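PDB 6JM8: ofchtiv-g5 from Ostrinia furnacalis, which probably hydrolyses chitin as a family 18 glycosidase, and holds N-acetylglucosamine units along its substrate cleft in this crystal. Local coordinates for residues A[11-16]-A[346-351]; A[79-84]-A[120-125]; A[191-196]-A[248-253]. All coordinates share one frame; numbering follows the deposited sequence.

Contact 1: residues A[11-16]-A[346-351]. With NAG (2-acetamido-2-deoxy-beta-D-glucopyranose), chain B.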
# COMPACT_ATOMS: atom_id res chain seq x y z
N GLY A 11 1.30 5.26 7.92
CA GLY A 11 -0.01 5.39 8.51
C GLY A 11 0.06 6.21 9.78
O GLY A 11 0.38 5.69 10.85
N THR A 12 -0.24 7.51 9.67
CA THR A 12 0.06 8.45 10.75
C THR A 12 -0.69 8.16 12.04
O THR A 12 -0.22 8.56 13.11
CB THR A 12 -0.23 9.88 10.28
OG1 THR A 12 -1.56 9.95 9.76
CG2 THR A 12 0.75 10.27 9.19
N TRP A 13 -1.82 7.45 11.97
CA TRP A 13 -2.53 7.08 13.18
C TRP A 13 -1.72 6.17 14.09
O TRP A 13 -2.12 5.95 15.24
CB TRP A 13 -3.85 6.40 12.81
CG TRP A 13 -3.68 5.30 11.82
CD1 TRP A 13 -3.45 3.98 12.08
CD2 TRP A 13 -3.71 5.43 10.39
NE1 TRP A 13 -3.35 3.28 10.91
CE2 TRP A 13 -3.50 4.14 9.85
CE3 TRP A 13 -3.90 6.50 9.52
CZ2 TRP A 13 -3.47 3.90 8.48
CZ3 TRP A 13 -3.88 6.26 8.15
CH2 TRP A 13 -3.66 4.97 7.65
N ALA A 14 -0.59 5.65 13.61
CA ALA A 14 0.26 4.79 14.43
C ALA A 14 0.83 5.52 15.64
O ALA A 14 1.33 4.86 16.56
CB ALA A 14 1.39 4.20 13.59
N THR A 15 0.77 6.85 15.66
CA THR A 15 1.25 7.58 16.83
C THR A 15 0.38 7.35 18.06
O THR A 15 0.83 7.61 19.18
CB THR A 15 1.33 9.08 16.54
OG1 THR A 15 1.83 9.76 17.69
CG2 THR A 15 -0.04 9.63 16.19
N TYR A 16 -0.85 6.87 17.88
CA TYR A 16 -1.73 6.60 19.00
C TYR A 16 -1.54 5.21 19.59
O TYR A 16 -2.14 4.91 20.62
CB TYR A 16 -3.19 6.78 18.57
CG TYR A 16 -3.51 8.18 18.12
CD1 TYR A 16 -3.47 9.24 19.02
CD2 TYR A 16 -3.84 8.45 16.80
CE1 TYR A 16 -3.76 10.53 18.61
CE2 TYR A 16 -4.13 9.73 16.38
CZ TYR A 16 -4.09 10.77 17.29
OH TYR A 16 -4.38 12.05 16.88
N SER A 346 2.95 -0.85 5.47
CA SER A 346 3.37 0.54 5.65
C SER A 346 4.53 0.52 6.64
O SER A 346 4.76 -0.50 7.29
CB SER A 346 2.22 1.41 6.15
OG SER A 346 1.67 0.90 7.35
N ILE A 347 5.24 1.64 6.77
CA ILE A 347 6.52 1.61 7.48
C ILE A 347 6.35 1.27 8.95
O ILE A 347 7.23 0.65 9.56
CB ILE A 347 7.27 2.94 7.29
CG1 ILE A 347 8.71 2.82 7.80
CG2 ILE A 347 6.55 4.09 7.99
CD1 ILE A 347 9.60 3.98 7.40
N GLU A 348 5.20 1.62 9.55
CA GLU A 348 5.04 1.49 10.99
C GLU A 348 4.83 0.05 11.46
O GLU A 348 4.75 -0.16 12.68
CB GLU A 348 3.89 2.38 11.47
CG GLU A 348 2.51 1.86 11.11
CD GLU A 348 1.97 2.47 9.83
OE1 GLU A 348 2.73 3.17 9.13
OE2 GLU A 348 0.78 2.24 9.53
N THR A 349 4.73 -0.93 10.57
CA THR A 349 4.67 -2.33 10.99
C THR A 349 5.87 -3.15 10.52
O THR A 349 5.83 -4.38 10.59
CB THR A 349 3.37 -3.00 10.52
OG1 THR A 349 3.27 -2.90 9.09
CG2 THR A 349 2.16 -2.34 11.17
N ASP A 350 6.93 -2.50 10.03
CA ASP A 350 8.21 -3.18 10.00
C ASP A 350 8.64 -3.48 11.43
O ASP A 350 8.13 -2.91 12.39
CB ASP A 350 9.26 -2.32 9.29
CG ASP A 350 10.39 -3.14 8.68
OD1 ASP A 350 10.52 -4.33 9.03
OD2 ASP A 350 11.15 -2.58 7.86
N ASP A 351 9.60 -4.40 11.57
CA ASP A 351 10.16 -4.66 12.90
C ASP A 351 11.16 -3.55 13.22
O ASP A 351 12.38 -3.74 13.27
CB ASP A 351 10.80 -6.04 12.96
CG ASP A 351 11.28 -6.40 14.35
OD1 ASP A 351 10.73 -5.85 15.33
OD2 ASP A 351 12.20 -7.23 14.47
C1 NAG B . -7.30 2.98 9.87
C2 NAG B . -7.98 4.30 10.23
C3 NAG B . -7.41 4.87 11.52
C4 NAG B . -7.37 3.82 12.62
C5 NAG B . -6.72 2.53 12.12
C6 NAG B . -6.75 1.45 13.19
C7 NAG B . -8.82 6.04 8.77
C8 NAG B . -8.45 7.16 7.85
N2 NAG B . -7.82 5.25 9.15
O3 NAG B . -8.22 5.98 11.95
O4 NAG B . -6.63 4.32 13.74
O5 NAG B . -7.42 2.07 10.96
O6 NAG B . -6.03 0.31 12.73
O7 NAG B . -9.97 5.87 9.15
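Gly11 and Ser346 have CA atoms 6.6 Å apart, Ala14 and Glu348 6.8 Å, each in or next to a short 3-10 segment (12-16 or 347-348) that follows a barrel strand. Glu348 carries the contact. Its CG sits between the backbone N and the carbonyl carbon (chi1 73°), and a bend at chi2 (-95°) brings the carboxylate to Gly11. There OE1 accepts Gly11 N at 2.8 Å on the syn side but 32° out of the carboxylate plane, while OE2 takes Ser346 OG at 2.7 Å from above that plane. The two donors therefore fix the rotation of the group. Glycine fits here, since a CB on Gly11 would clash with OE2. Ala14 CB packs against Glu348 CG at 3.6 Å. With an alanine in place of Glu348, Gly11 N and Ser346 OG would probably lose this acceptor, and a gap would open beside Ala14 CB. Trp13, in the glycan pocket, has a sugar over one indole face, with CD1 3.6 Å from C5 of the NAG in chain B; Gly11 CA backs the other face. Around it, Trp13 leans on Phe40 of strand 35-43, Ile347 on Leu364 of helix 362-372, and Thr349 on Asn287 of helix 286-295.

Contact 2: residues A[79-84]-A[120-125]. With NAG (2-acetamido-2-deoxy-beta-D-glucopyranose), chain C.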
# COMPACT_ATOMS: atom_id res chain seq x y z
N LEU A 79 5.54 13.25 0.30
CA LEU A 79 4.25 13.47 -0.33
C LEU A 79 3.14 13.31 0.70
O LEU A 79 3.32 12.69 1.75
CB LEU A 79 4.02 12.50 -1.49
CG LEU A 79 4.94 12.53 -2.72
CD1 LEU A 79 6.30 11.90 -2.43
CD2 LEU A 79 4.28 11.84 -3.90
N VAL A 80 1.99 13.90 0.39
CA VAL A 80 0.77 13.69 1.15
C VAL A 80 -0.18 12.87 0.29
O VAL A 80 -0.27 13.07 -0.92
CB VAL A 80 0.13 15.02 1.61
CG1 VAL A 80 -0.42 15.81 0.42
CG2 VAL A 80 -0.95 14.76 2.65
N ALA A 81 -0.87 11.91 0.92
CA ALA A 81 -1.76 11.01 0.22
C ALA A 81 -3.20 11.34 0.57
O ALA A 81 -3.55 11.43 1.75
CB ALA A 81 -1.46 9.55 0.57
N VAL A 82 -4.03 11.53 -0.45
CA VAL A 82 -5.45 11.82 -0.28
C VAL A 82 -6.24 10.57 -0.64
O VAL A 82 -5.97 9.92 -1.66
CB VAL A 82 -5.89 13.03 -1.12
CG1 VAL A 82 -5.62 12.80 -2.60
CG2 VAL A 82 -7.37 13.33 -0.88
N GLY A 83 -7.21 10.22 0.20
CA GLY A 83 -8.03 9.06 -0.06
C GLY A 83 -7.77 7.89 0.86
O GLY A 83 -7.75 8.04 2.09
N GLY A 84 -7.56 6.72 0.28
CA GLY A 84 -7.43 5.51 1.06
C GLY A 84 -8.76 4.81 1.22
O GLY A 84 -9.82 5.27 0.78
N GLY A 120 4.62 16.86 -3.04
CA GLY A 120 3.68 16.36 -4.02
C GLY A 120 2.49 15.69 -3.38
O GLY A 120 2.34 15.65 -2.16
N LEU A 121 1.64 15.15 -4.26
CA LEU A 121 0.37 14.56 -3.88
C LEU A 121 0.28 13.14 -4.42
O LEU A 121 0.56 12.90 -5.60
CB LEU A 121 -0.80 15.39 -4.41
CG LEU A 121 -2.22 14.88 -4.12
CD1 LEU A 121 -2.53 14.97 -2.64
CD2 LEU A 121 -3.24 15.65 -4.94
N ASP A 122 -0.11 12.21 -3.56
CA ASP A 122 -0.40 10.83 -3.95
C ASP A 122 -1.92 10.65 -3.90
O ASP A 122 -2.52 10.77 -2.83
CB ASP A 122 0.30 9.85 -3.02
CG ASP A 122 0.13 8.41 -3.44
OD1 ASP A 122 0.56 8.05 -4.56
OD2 ASP A 122 -0.42 7.62 -2.64
N VAL A 123 -2.52 10.38 -5.05
CA VAL A 123 -3.97 10.24 -5.16
C VAL A 123 -4.33 8.78 -4.96
O VAL A 123 -3.99 7.93 -5.79
CB VAL A 123 -4.50 10.77 -6.50
CG1 VAL A 123 -6.01 10.59 -6.57
CG2 VAL A 123 -4.11 12.22 -6.69
N ASP A 124 -5.01 8.47 -3.86
CA ASP A 124 -5.36 7.09 -3.55
C ASP A 124 -6.87 6.92 -3.49
O ASP A 124 -7.43 6.55 -2.46
CB ASP A 124 -4.73 6.64 -2.23
CG ASP A 124 -3.23 6.68 -2.28
OD1 ASP A 124 -2.70 7.01 -3.34
OD2 ASP A 124 -2.57 6.39 -1.25
N TRP A 125 -7.54 7.13 -4.62
CA TRP A 125 -8.96 7.01 -4.74
C TRP A 125 -9.25 5.55 -4.92
O TRP A 125 -8.90 5.03 -5.89
CB TRP A 125 -9.46 7.82 -5.91
CG TRP A 125 -10.85 7.63 -6.31
CD1 TRP A 125 -11.77 6.85 -5.71
CD2 TRP A 125 -11.49 8.19 -7.46
NE1 TRP A 125 -12.95 6.89 -6.38
CE2 TRP A 125 -12.81 7.70 -7.47
CE3 TRP A 125 -11.09 9.05 -8.46
CZ2 TRP A 125 -13.72 8.06 -8.43
CZ3 TRP A 125 -11.98 9.38 -9.41
CH2 TRP A 125 -13.29 8.90 -9.38
C1 NAG C . -5.00 -0.00 0.60
C2 NAG C . -4.82 1.48 1.09
C3 NAG C . -5.05 1.60 2.61
C4 NAG C . -4.96 0.26 3.31
C5 NAG C . -3.83 -0.56 2.73
C6 NAG C . -3.68 -1.86 3.49
C7 NAG C . -3.34 2.86 -0.30
C8 NAG C . -1.94 3.33 -0.52
N2 NAG C . -3.53 2.02 0.72
O3 NAG C . -6.30 2.22 2.89
O4 NAG C . -4.62 0.48 4.67
O5 NAG C . -4.10 -0.91 1.36
O6 NAG C . -4.64 -2.80 3.03
O7 NAG C . -4.26 3.21 -1.04
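Gly120 starts the pairing of two neighbouring parallel strands of the TIM barrel, its O accepting Val80 N at 3.1 Å; the axes of 79-83 and 120-124 pass 4.5 Å apart at 27°. Leu121 points to the helix-facing side. With its CG anti to the backbone N (chi1 179°), CD1 wedges between Val80 CG1 and Val82 CG1, 3.8 Å from each, under Phe105 and Ile113 of helix 99-115. Asp122 turns to the barrel interior beside Ala81, and its OD1 is hydrogen-bonded to Thr162 on the next strand. Its N bonds Val80 O, and its O accepts Val82 N at 2.9 Å. Val123 returns to the helix-facing side, meeting Phe143 of helix 138-154. Asp124 N then binds Val82 O at 2.8 Å, and its carboxylate reaches the ligand: OD2 lies 3.2 Å from the acetamide methyl C8 of the NAG in chain C. Asp122 and Asp124 are the second and third aspartates of the family 18 DxxDxDxE signature, whose closing glutamate is a leucine in this chain. Trp125, its CB directed away from strand 79-83, is hydrogen-bonded through NE1 to Ser89 OG. Gly84 N donates to Asp124 O at 2.7 Å with a nearly straight N-H...O angle of 178°.

Contact 3: residues A[191-196]-A[248-253]. With NAG (2-acetamido-2-deoxy-beta-D-glucopyranose), chain D; NAG (2-acetamido-2-deoxy-beta-D-glucopyranose), chain C; NAG (2-acetamido-2-deoxy-beta-D-glucopyranose), chain E.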
# COMPACT_ATOMS: atom_id res chain seq x y z
N MET A 191 -0.81 -1.53 -6.03
CA MET A 191 -1.03 -2.14 -4.71
C MET A 191 -1.10 -3.65 -4.87
O MET A 191 -2.17 -4.27 -4.82
CB MET A 191 -2.29 -1.56 -4.07
CG MET A 191 -2.13 -0.10 -3.67
SD MET A 191 -3.61 0.64 -2.95
CE MET A 191 -4.77 0.45 -4.30
N THR A 192 0.07 -4.25 -5.04
CA THR A 192 0.20 -5.70 -5.25
C THR A 192 0.22 -6.44 -3.92
O THR A 192 1.18 -7.11 -3.54
CB THR A 192 1.44 -6.01 -6.09
OG1 THR A 192 2.49 -5.10 -5.74
CG2 THR A 192 1.13 -5.86 -7.57
N TYR A 193 -0.88 -6.28 -3.19
CA TYR A 193 -1.14 -7.01 -1.96
C TYR A 193 -2.65 -7.03 -1.76
O TYR A 193 -3.40 -6.56 -2.62
CB TYR A 193 -0.40 -6.38 -0.77
CG TYR A 193 -0.41 -4.87 -0.75
CD1 TYR A 193 -1.57 -4.16 -0.45
CD2 TYR A 193 0.75 -4.14 -1.02
CE1 TYR A 193 -1.58 -2.78 -0.43
CE2 TYR A 193 0.74 -2.76 -1.00
CZ TYR A 193 -0.42 -2.08 -0.70
OH TYR A 193 -0.44 -0.71 -0.68
N ASP A 194 -3.09 -7.58 -0.63
CA ASP A 194 -4.50 -7.85 -0.39
C ASP A 194 -5.09 -8.72 -1.49
O ASP A 194 -6.26 -8.58 -1.86
CB ASP A 194 -5.32 -6.55 -0.25
CG ASP A 194 -4.82 -5.67 0.87
OD1 ASP A 194 -4.36 -6.21 1.90
OD2 ASP A 194 -4.89 -4.43 0.72
N MET A 195 -4.27 -9.63 -2.04
CA MET A 195 -4.75 -10.53 -3.08
C MET A 195 -5.83 -11.46 -2.54
O MET A 195 -6.83 -11.73 -3.22
CB MET A 195 -3.58 -11.35 -3.64
CG MET A 195 -2.49 -10.51 -4.27
SD MET A 195 -2.97 -9.90 -5.90
CE MET A 195 -1.58 -8.82 -6.26
N HIS A 196 -5.64 -11.96 -1.33
CA HIS A 196 -6.65 -12.72 -0.61
C HIS A 196 -6.69 -12.23 0.82
O HIS A 196 -5.81 -11.49 1.28
CB HIS A 196 -6.38 -14.22 -0.68
CG HIS A 196 -6.31 -14.75 -2.07
ND1 HIS A 196 -7.44 -15.01 -2.83
CD2 HIS A 196 -5.25 -15.04 -2.87
CE1 HIS A 196 -7.07 -15.46 -4.02
NE2 HIS A 196 -5.75 -15.48 -4.07
N PRO A 248 3.63 -5.66 1.05
CA PRO A 248 3.02 -5.46 2.37
C PRO A 248 3.99 -5.69 3.52
O PRO A 248 4.80 -6.63 3.50
CB PRO A 248 1.90 -6.50 2.38
CG PRO A 248 2.43 -7.62 1.53
CD PRO A 248 3.44 -7.04 0.56
N PHE A 249 3.93 -4.82 4.53
CA PHE A 249 4.62 -5.03 5.80
C PHE A 249 3.69 -5.61 6.86
O PHE A 249 3.90 -5.41 8.06
CB PHE A 249 5.24 -3.72 6.30
CG PHE A 249 6.54 -3.36 5.64
CD1 PHE A 249 6.90 -3.89 4.41
CD2 PHE A 249 7.41 -2.47 6.25
CE1 PHE A 249 8.09 -3.55 3.80
CE2 PHE A 249 8.60 -2.12 5.65
CZ PHE A 249 8.95 -2.66 4.43
N TYR A 250 2.64 -6.31 6.42
CA TYR A 250 1.64 -6.89 7.29
C TYR A 250 1.20 -8.22 6.70
O TYR A 250 1.49 -8.54 5.54
CB TYR A 250 0.42 -5.96 7.44
CG TYR A 250 -0.27 -5.70 6.12
CD1 TYR A 250 0.19 -4.72 5.26
CD2 TYR A 250 -1.38 -6.45 5.74
CE1 TYR A 250 -0.43 -4.48 4.05
CE2 TYR A 250 -2.00 -6.22 4.53
CZ TYR A 250 -1.52 -5.24 3.69
OH TYR A 250 -2.14 -5.00 2.49
N GLY A 251 0.48 -9.00 7.51
CA GLY A 251 -0.13 -10.23 7.06
C GLY A 251 -1.63 -10.19 7.31
O GLY A 251 -2.16 -9.29 7.97
N ARG A 252 -2.32 -11.20 6.77
CA ARG A 252 -3.76 -11.34 6.95
C ARG A 252 -4.05 -12.67 7.61
O ARG A 252 -3.41 -13.68 7.31
CB ARG A 252 -4.49 -11.22 5.60
CG ARG A 252 -4.27 -9.86 4.95
CD ARG A 252 -5.37 -9.49 3.97
NE ARG A 252 -5.37 -8.06 3.70
CZ ARG A 252 -5.99 -7.16 4.46
NH1 ARG A 252 -6.68 -7.55 5.53
NH2 ARG A 252 -5.94 -5.87 4.15
N THR A 253 -5.01 -12.67 8.54
CA THR A 253 -5.25 -13.81 9.41
C THR A 253 -6.65 -14.38 9.19
O THR A 253 -7.61 -13.64 8.96
CB THR A 253 -5.08 -13.41 10.89
OG1 THR A 253 -6.17 -12.59 11.30
CG2 THR A 253 -3.78 -12.64 11.06
C1 NAG D . -8.64 -3.85 -0.07
C2 NAG D . -8.40 -3.50 1.39
C3 NAG D . -7.88 -2.07 1.53
C4 NAG D . -6.70 -1.79 0.60
C5 NAG D . -7.05 -2.26 -0.82
C6 NAG D . -5.91 -2.15 -1.81
C7 NAG D . -9.70 -4.25 3.35
C8 NAG D . -11.06 -4.34 3.98
N2 NAG D . -9.64 -3.68 2.14
O3 NAG D . -7.44 -1.87 2.87
O4 NAG D . -6.41 -0.39 0.62
O5 NAG D . -7.45 -3.63 -0.81
O6 NAG D . -6.40 -2.40 -3.12
O7 NAG D . -8.70 -4.69 3.91
C1 NAG C . -5.00 -0.00 0.60
C2 NAG C . -4.82 1.48 1.09
C3 NAG C . -5.05 1.60 2.61
C4 NAG C . -4.96 0.26 3.31
C5 NAG C . -3.83 -0.56 2.73
C6 NAG C . -3.68 -1.86 3.49
C7 NAG C . -3.34 2.86 -0.30
C8 NAG C . -1.94 3.33 -0.52
N2 NAG C . -3.53 2.02 0.72
O3 NAG C . -6.30 2.22 2.89
O4 NAG C . -4.62 0.48 4.67
O5 NAG C . -4.10 -0.91 1.36
O6 NAG C . -4.64 -2.80 3.03
O7 NAG C . -4.26 3.21 -1.04
C1 NAG E . -10.58 -7.93 -2.66
C2 NAG E . -9.43 -7.09 -3.21
C3 NAG E . -8.74 -6.34 -2.07
C4 NAG E . -9.74 -5.58 -1.20
C5 NAG E . -10.95 -6.45 -0.79
C6 NAG E . -12.09 -5.70 -0.10
C7 NAG E . -8.15 -7.71 -5.22
C8 NAG E . -7.14 -8.66 -5.81
N2 NAG E . -8.46 -7.91 -3.93
O1 NAG E . -11.28 -8.49 -3.72
O3 NAG E . -7.80 -5.45 -2.64
O4 NAG E . -9.02 -5.22 -0.03
O5 NAG E . -11.51 -7.08 -1.94
O6 NAG E . -12.84 -6.52 0.77
O7 NAG E . -8.63 -6.79 -5.87
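Asp194 OD1 is gripped by three donors at once: Arg252 NE and Arg252 NH2, each at 2.8 Å, and Tyr250 OH at 2.6 Å from the same oxygen. The arginine closes its salt bridge side-on, with OD1 in the guanidinium plane, yet the carboxylate plane is turned 59° from it, and all three donors arrive well out of that plane. Arg252 reaches this position on a chain extended from CG to NE, whose CD passes His196 O. Asp194 OD2 is left to the ligand and accepts O6 of the NAG in chain C at 2.8 Å. Met191 to Asp194 spell the MxYD motif of family 18 chitinases, at the end of barrel strand 187-191, and Arg252 comes from the neighbouring strand 243-256. Arg252 NH2 also lies 3.0 Å from O7 of the NAG in chain D. Farther out, the edge of Tyr250 meets the face of Tyr193 in a T-shaped pair, centroids 6.0 Å apart and planes at 74°. The Tyr193 ring edge meets O5 of the NAG in chain C, CE1 lying 3.6 Å from it. Pro248 joins the tyrosines: its CG packs on Tyr193 CB at 3.9 Å, its CB over one face of Tyr250.

Overall arrangement
All three contacts are buried within the family 18 barrel, and each supplies at least one residue to the glycan pocket. Contact 2 is strand pairing, held by backbone bonds and backed by aliphatic packing against helices; contact 1 joins two loops that follow barrel strands, contact 3 a loop and strand 243-256, and each of these two rests on one carboxylate. That of contact 1 is held by a backbone amide and a serine, the other by an arginine and a tyrosine. Contacts 1 and 3 touch, Thr349 OG1 lying 2.8 Å from Phe249 O, a probable hydrogen bond. Contacts 2 and 3, centres about 20 Å apart, share the NAG of chain C without touching; contact 1 meets the chain B sugar.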